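Local coordinates for hypothetical protein HP_0496 (Helicobacter pylori, PDB 2PZH) that hydrolyses the thioester bond of long-chain acyl-CoAs and benzoyl-CoA as a homotetrameric hot-dog-fold thioesterase and may take part in phospholipid metabolism, at residues A[77-82]-A[121-126]; A[83-88]-A[104-109]. All coordinates share one frame; numbering follows the deposited sequence.

How the contacts relate
Both contacts draw on strand 81-92, one at its exposed start and one in its buried middle. Contact 2, between 83-88 and 104-109, is buried near the middle of the chain and is an antiparallel strand pair, paired bond for bond until a bulge at one end, with side chains alternating between two faces. Contact 1, between 77-82 and 121-126, lies at the surface, where the turn entering strand 81-92 meets the segment leading into the C-terminal helix; one direct backbone bond, one water and one isoleucine methyl carry most of it. Their centres are about 20 Å apart, and contact 2 is nested inside the chain loop that contact 1 closes. Strand 102-114 neighbours both 81-92 and 121-122.

Contact 1. Residues A[77-82]-A[121-126]; sequences LRKVFV and PIAIPK
The carbonyl oxygen of Lys79 is gripped from the other segment and by solvent. Ile124 N gives it a hydrogen bond of 2.9 Å, nearly straight at the hydrogen (164°) and running close to the line of the C=O bond. A water also donates to Lys79 O at 2.9 Å and, with its other hydrogen, to Ile124 O at 2.8 Å, bridging the two segments beside the direct bond. Ala123 CA adds a CA-H...O contact to Lys79 O at 3.4 Å. That carbonyl belongs to the tight type I turn, with Lys79 and Val80 at its corners, that joins strand 67-77 to strand 81-92; Arg78 N to Phe81 O closes the hairpin behind it. This end of the hot-dog sheet therefore meets the linker that follows strand 121-122 and passes through Pro125, the N-cap of helix 126-133. Ile124 is the apolar centre. Its CG1 stands beside its own backbone N, anti to the carbonyl carbon (chi1 -68°), and CD1 at the end of the chain comes nearer to the hairpin. This methyl sits against the backbone of Phe81, 3.5 Å from Phe81 C, with Leu77 CD2 4.0 Å away and Val82 CB also near. Leu77 in turn touches helix 126-133, and Ile124 rests on Phe113 of strand 102-114. Toward the surface the packing is thinner: Lys79 CG touches Ala123 CB at 3.9 Å, and Val80 CG1 meets the ring of Pro121 through its CB at 4.3 Å.

Contact 2. Residues A[83-88]-A[104-109]; sequences VLFQEI and VFASEI
Leu84 and Ile109 exchange two backbone bonds, Leu84 N to Ile109 O and Ile109 N to Leu84 O, each 2.9 Å long. Two residues on, Gln86 and Ser107 do the same. There Ser107 N reaches Gln86 O at 2.7 Å, while Gln86 N approaches Ser107 O from 24° out of the carbonyl plane. Ser107 O has further company: Phe85 CA makes a CA-H...O contact with it, and the ring of Phe85 leans close, with CD1 only 2.9 Å from the oxygen. CG is anti to the backbone N (chi1 -178°), on the side of the carbonyl carbon; farther out, ring atoms CE1 and CZ touch Ala106 CB. At the far end, Ile88 N donates to Phe105 O at 2.8 Å, and Ile88 O accepts twice, from Val104 N at 2.8 Å and weakly from Phe105 N at 3.5 Å.

The side chains of Leu84, Gln86, Ile88, Phe105, Ser107 and Ile109 share one face. Gln86 is buried there, yet both ends of its amide are satisfied: OE1 accepts from Arg31 NH1, and NE2 donates to Thr72 OG1 and Cys27 O. Ile109 CD1 lies against the same amide oxygen, and Ile88 CD1 meets Phe105 at ring atom CD2, 3.8 Å away. On the other face Val83 CG1 presses on Glu108 CG at 3.5 Å, the aliphatic part of a chain whose carboxylate has a long, weak ion pair with Lys75.

Val104 and Phe105 facing Ile88 together form a classic beta bulge in the hairpin of strands 81-92 and 102-114, part of the antiparallel sheet that curls around helix 22-36, the sausage of the hot-dog fold.

Contact 1. Residues A[77-82]-A[121-126]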
loop_
_atom_site.group_PDB
_atom_site.type_symbol
_atom_site.label_atom_id
_atom_site.label_comp_id
_atom_site.label_asym_id
_atom_site.label_seq_id
_atom_site.Cartn_x
_atom_site.Cartn_y
_atom_site.Cartn_z
ATOM N N LEU A 77 24.621 -1.969 18.443
ATOM C CA LEU A 77 24.333 -0.547 18.600
ATOM C C LEU A 77 25.635 0.228 18.732
ATOM O O LEU A 77 26.382 0.038 19.701
ATOM C CB LEU A 77 23.465 -0.303 19.839
ATOM C CG LEU A 77 22.427 0.834 19.865
ATOM C CD1 LEU A 77 22.078 1.186 21.308
ATOM C CD2 LEU A 77 22.876 2.080 19.104
ATOM N N ARG A 78 25.896 1.105 17.765
ATOM C CA ARG A 78 27.090 1.952 17.769
ATOM C C ARG A 78 26.707 3.423 17.878
ATOM O O ARG A 78 25.525 3.766 17.907
ATOM C CB ARG A 78 27.912 1.739 16.500
ATOM C CG ARG A 78 28.347 0.307 16.277
ATOM C CD ARG A 78 29.305 -0.178 17.356
ATOM N NE ARG A 78 29.702 -1.559 17.091
ATOM C CZ ARG A 78 30.118 -2.416 18.017
ATOM N NH1 ARG A 78 30.198 -2.046 19.288
ATOM N NH2 ARG A 78 30.454 -3.650 17.667
ATOM N N LYS A 79 27.704 4.297 17.940
ATOM C CA LYS A 79 27.438 5.730 18.026
ATOM C C LYS A 79 26.672 6.239 16.800
ATOM O O LYS A 79 25.767 7.072 16.921
ATOM C CB LYS A 79 28.750 6.504 18.196
ATOM C CG LYS A 79 28.575 8.004 18.344
ATOM C CD LYS A 79 29.760 8.629 19.066
ATOM C CE LYS A 79 29.852 8.113 20.499
ATOM N NZ LYS A 79 31.042 8.647 21.224
ATOM N N VAL A 80 27.026 5.715 15.629
ATOM C CA VAL A 80 26.523 6.230 14.353
ATOM C C VAL A 80 25.451 5.353 13.669
ATOM O O VAL A 80 24.800 5.789 12.711
ATOM C CB VAL A 80 27.696 6.461 13.372
ATOM C CG1 VAL A 80 27.235 7.229 12.139
ATOM C CG2 VAL A 80 28.812 7.220 14.081
ATOM N N PHE A 81 25.265 4.128 14.151
ATOM C CA PHE A 81 24.272 3.250 13.534
ATOM C C PHE A 81 23.726 2.180 14.478
ATOM O O PHE A 81 24.284 1.915 15.552
ATOM C CB PHE A 81 24.808 2.637 12.220
ATOM C CG PHE A 81 25.833 1.545 12.410
ATOM C CD1 PHE A 81 25.449 0.266 12.787
ATOM C CD2 PHE A 81 27.178 1.788 12.178
ATOM C CE1 PHE A 81 26.378 -0.743 12.952
ATOM C CE2 PHE A 81 28.118 0.781 12.337
ATOM C CZ PHE A 81 27.718 -0.489 12.725
ATOM N N VAL A 82 22.611 1.577 14.082
ATOM C CA VAL A 82 22.075 0.454 14.824
ATOM C C VAL A 82 21.654 -0.640 13.854
ATOM O O VAL A 82 21.136 -0.351 12.768
ATOM C CB VAL A 82 20.880 0.886 15.701
ATOM C CG1 VAL A 82 19.787 1.565 14.837
ATOM C CG2 VAL A 82 20.341 -0.298 16.517
ATOM N N PRO A 121 25.717 11.860 7.970
ATOM C CA PRO A 121 25.739 10.982 9.138
ATOM C C PRO A 121 26.053 11.731 10.430
ATOM O O PRO A 121 27.100 12.383 10.535
ATOM C CB PRO A 121 26.867 9.990 8.812
ATOM C CG PRO A 121 27.705 10.668 7.801
ATOM C CD PRO A 121 26.766 11.509 6.998
ATOM N N ILE A 122 25.132 11.652 11.390
ATOM C CA ILE A 122 25.352 12.174 12.733
ATOM C C ILE A 122 25.141 11.061 13.758
ATOM O O ILE A 122 24.674 9.969 13.419
ATOM C CB ILE A 122 24.429 13.380 13.054
ATOM C CG1 ILE A 122 22.956 12.977 12.973
ATOM C CG2 ILE A 122 24.725 14.554 12.098
ATOM C CD1 ILE A 122 21.978 14.070 13.373
ATOM N N ALA A 123 25.508 11.332 15.007
ATOM C CA ALA A 123 25.353 10.348 16.068
ATOM C C ALA A 123 23.876 10.126 16.352
ATOM O O ALA A 123 23.062 11.044 16.222
ATOM C CB ALA A 123 26.068 10.809 17.323
ATOM N N ILE A 124 23.529 8.899 16.731
ATOM C CA ILE A 124 22.183 8.620 17.212
ATOM C C ILE A 124 21.974 9.474 18.479
ATOM O O ILE A 124 22.863 9.547 19.326
ATOM C CB ILE A 124 21.996 7.105 17.484
ATOM C CG1 ILE A 124 22.019 6.327 16.160
ATOM C CG2 ILE A 124 20.691 6.839 18.217
ATOM C CD1 ILE A 124 22.228 4.827 16.307
ATOM N N PRO A 125 20.817 10.156 18.596
ATOM C CA PRO A 125 20.592 10.968 19.792
ATOM C C PRO A 125 20.725 10.122 21.056
ATOM O O PRO A 125 20.301 8.966 21.065
ATOM C CB PRO A 125 19.148 11.436 19.632
ATOM C CG PRO A 125 18.889 11.385 18.159
ATOM C CD PRO A 125 19.678 10.218 17.662
ATOM N N LYS A 126 21.297 10.697 22.110
ATOM C CA LYS A 126 21.488 9.972 23.369
ATOM C C LYS A 126 20.194 9.366 23.922
ATOM O O LYS A 126 20.200 8.241 24.424
ATOM C CB LYS A 126 22.179 10.859 24.414
ATOM C CG LYS A 126 23.703 10.951 24.233
ATOM C CD LYS A 126 24.321 12.025 25.129
ATOM C CE LYS A 126 24.160 13.433 24.542
ATOM N NZ LYS A 126 22.760 13.936 24.621
HETATM O O HOH W 1 24.895 7.657 19.664
#

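Contact 2. Residues A[83-88]-A[104-109]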
loop_
_atom_site.group_PDB
_atom_site.type_symbol
_atom_site.label_atom_id
_atom_site.label_comp_id
_atom_site.label_asym_id
_atom_site.label_seq_id
_atom_site.Cartn_x
_atom_site.Cartn_y
_atom_site.Cartn_z
ATOM N N VAL A 83 21.892 -1.889 14.232
ATOM C CA VAL A 83 21.419 -3.001 13.440
ATOM C C VAL A 83 20.403 -3.778 14.257
ATOM O O VAL A 83 20.668 -4.179 15.393
ATOM C CB VAL A 83 22.566 -3.927 12.981
ATOM C CG1 VAL A 83 22.022 -5.096 12.176
ATOM C CG2 VAL A 83 23.604 -3.144 12.162
ATOM N N LEU A 84 19.232 -3.992 13.670
ATOM C CA LEU A 84 18.160 -4.711 14.336
ATOM C C LEU A 84 17.908 -6.043 13.668
ATOM O O LEU A 84 17.977 -6.164 12.437
ATOM C CB LEU A 84 16.857 -3.914 14.292
ATOM C CG LEU A 84 16.715 -2.691 15.192
ATOM C CD1 LEU A 84 17.425 -1.533 14.587
ATOM C CD2 LEU A 84 15.241 -2.342 15.389
ATOM N N PHE A 85 17.589 -7.044 14.476
ATOM C CA PHE A 85 17.113 -8.299 13.950
ATOM C C PHE A 85 15.624 -8.407 14.233
ATOM O O PHE A 85 15.194 -8.223 15.367
ATOM C CB PHE A 85 17.837 -9.480 14.597
ATOM C CG PHE A 85 17.419 -10.800 14.043
ATOM C CD1 PHE A 85 17.487 -11.031 12.682
ATOM C CD2 PHE A 85 16.951 -11.807 14.870
ATOM C CE1 PHE A 85 17.093 -12.236 12.143
ATOM C CE2 PHE A 85 16.558 -13.027 14.338
ATOM C CZ PHE A 85 16.633 -13.237 12.974
ATOM N N GLN A 86 14.838 -8.698 13.203
ATOM C CA GLN A 86 13.414 -8.846 13.398
ATOM C C GLN A 86 12.909 -10.126 12.766
ATOM O O GLN A 86 13.218 -10.418 11.602
ATOM C CB GLN A 86 12.652 -7.625 12.839
ATOM C CG GLN A 86 12.976 -6.336 13.616
ATOM C CD GLN A 86 12.188 -5.153 13.140
ATOM O OE1 GLN A 86 12.531 -4.542 12.131
ATOM N NE2 GLN A 86 11.141 -4.790 13.887
ATOM N N GLU A 87 12.133 -10.872 13.544
ATOM C CA GLU A 87 11.523 -12.109 13.072
ATOM C C GLU A 87 10.030 -12.023 13.225
ATOM O O GLU A 87 9.520 -11.472 14.206
ATOM C CB GLU A 87 12.021 -13.310 13.884
ATOM C CG GLU A 87 13.438 -13.724 13.561
ATOM C CD GLU A 87 13.842 -15.009 14.286
ATOM O OE1 GLU A 87 14.745 -15.712 13.790
ATOM O OE2 GLU A 87 13.266 -15.313 15.348
ATOM N N ILE A 88 9.317 -12.613 12.275
ATOM C CA ILE A 88 7.870 -12.633 12.339
ATOM C C ILE A 88 7.414 -14.077 12.435
ATOM O O ILE A 88 7.801 -14.916 11.620
ATOM C CB ILE A 88 7.239 -11.950 11.081
ATOM C CG1 ILE A 88 7.760 -10.508 10.956
ATOM C CG2 ILE A 88 5.704 -12.055 11.085
ATOM C CD1 ILE A 88 7.203 -9.735 9.759
ATOM N N VAL A 104 7.682 -16.942 9.702
ATOM C CA VAL A 104 7.185 -16.459 8.422
ATOM C C VAL A 104 8.250 -15.646 7.662
ATOM O O VAL A 104 8.301 -15.661 6.437
ATOM C CB VAL A 104 5.909 -15.626 8.665
ATOM C CG1 VAL A 104 5.487 -14.837 7.418
ATOM C CG2 VAL A 104 4.770 -16.537 9.131
ATOM N N PHE A 105 9.104 -14.942 8.403
ATOM C CA PHE A 105 9.982 -13.934 7.832
ATOM C C PHE A 105 11.029 -13.579 8.864
ATOM O O PHE A 105 10.732 -13.563 10.062
ATOM C CB PHE A 105 9.127 -12.696 7.522
ATOM C CG PHE A 105 9.889 -11.511 6.966
ATOM C CD1 PHE A 105 10.137 -11.416 5.602
ATOM C CD2 PHE A 105 10.331 -10.482 7.802
ATOM C CE1 PHE A 105 10.837 -10.324 5.068
ATOM C CE2 PHE A 105 10.996 -9.368 7.283
ATOM C CZ PHE A 105 11.261 -9.295 5.903
ATOM N N ALA A 106 12.246 -13.317 8.405
ATOM C CA ALA A 106 13.251 -12.722 9.277
ATOM C C ALA A 106 13.973 -11.627 8.518
ATOM O O ALA A 106 14.117 -11.700 7.289
ATOM C CB ALA A 106 14.239 -13.765 9.767
ATOM N N SER A 107 14.427 -10.605 9.230
ATOM C CA SER A 107 15.258 -9.591 8.588
ATOM C C SER A 107 16.359 -9.098 9.507
ATOM O O SER A 107 16.273 -9.204 10.729
ATOM C CB SER A 107 14.428 -8.412 8.093
ATOM O OG SER A 107 13.725 -7.777 9.147
ATOM N N GLU A 108 17.407 -8.577 8.897
ATOM C CA GLU A 108 18.417 -7.849 9.610
ATOM C C GLU A 108 18.487 -6.540 8.883
ATOM O O GLU A 108 18.689 -6.521 7.672
ATOM C CB GLU A 108 19.767 -8.560 9.517
ATOM C CG GLU A 108 20.878 -7.808 10.215
ATOM C CD GLU A 108 22.212 -8.548 10.171
ATOM O OE1 GLU A 108 22.231 -9.773 10.421
ATOM O OE2 GLU A 108 23.243 -7.885 9.919
ATOM N N ILE A 109 18.314 -5.452 9.615
ATOM C CA ILE A 109 18.223 -4.133 9.005
ATOM C C ILE A 109 19.148 -3.169 9.713
ATOM O O ILE A 109 19.151 -3.098 10.950
ATOM C CB ILE A 109 16.783 -3.607 9.076
ATOM C CG1 ILE A 109 15.836 -4.645 8.458
ATOM C CG2 ILE A 109 16.679 -2.251 8.358
ATOM C CD1 ILE A 109 14.369 -4.448 8.790
#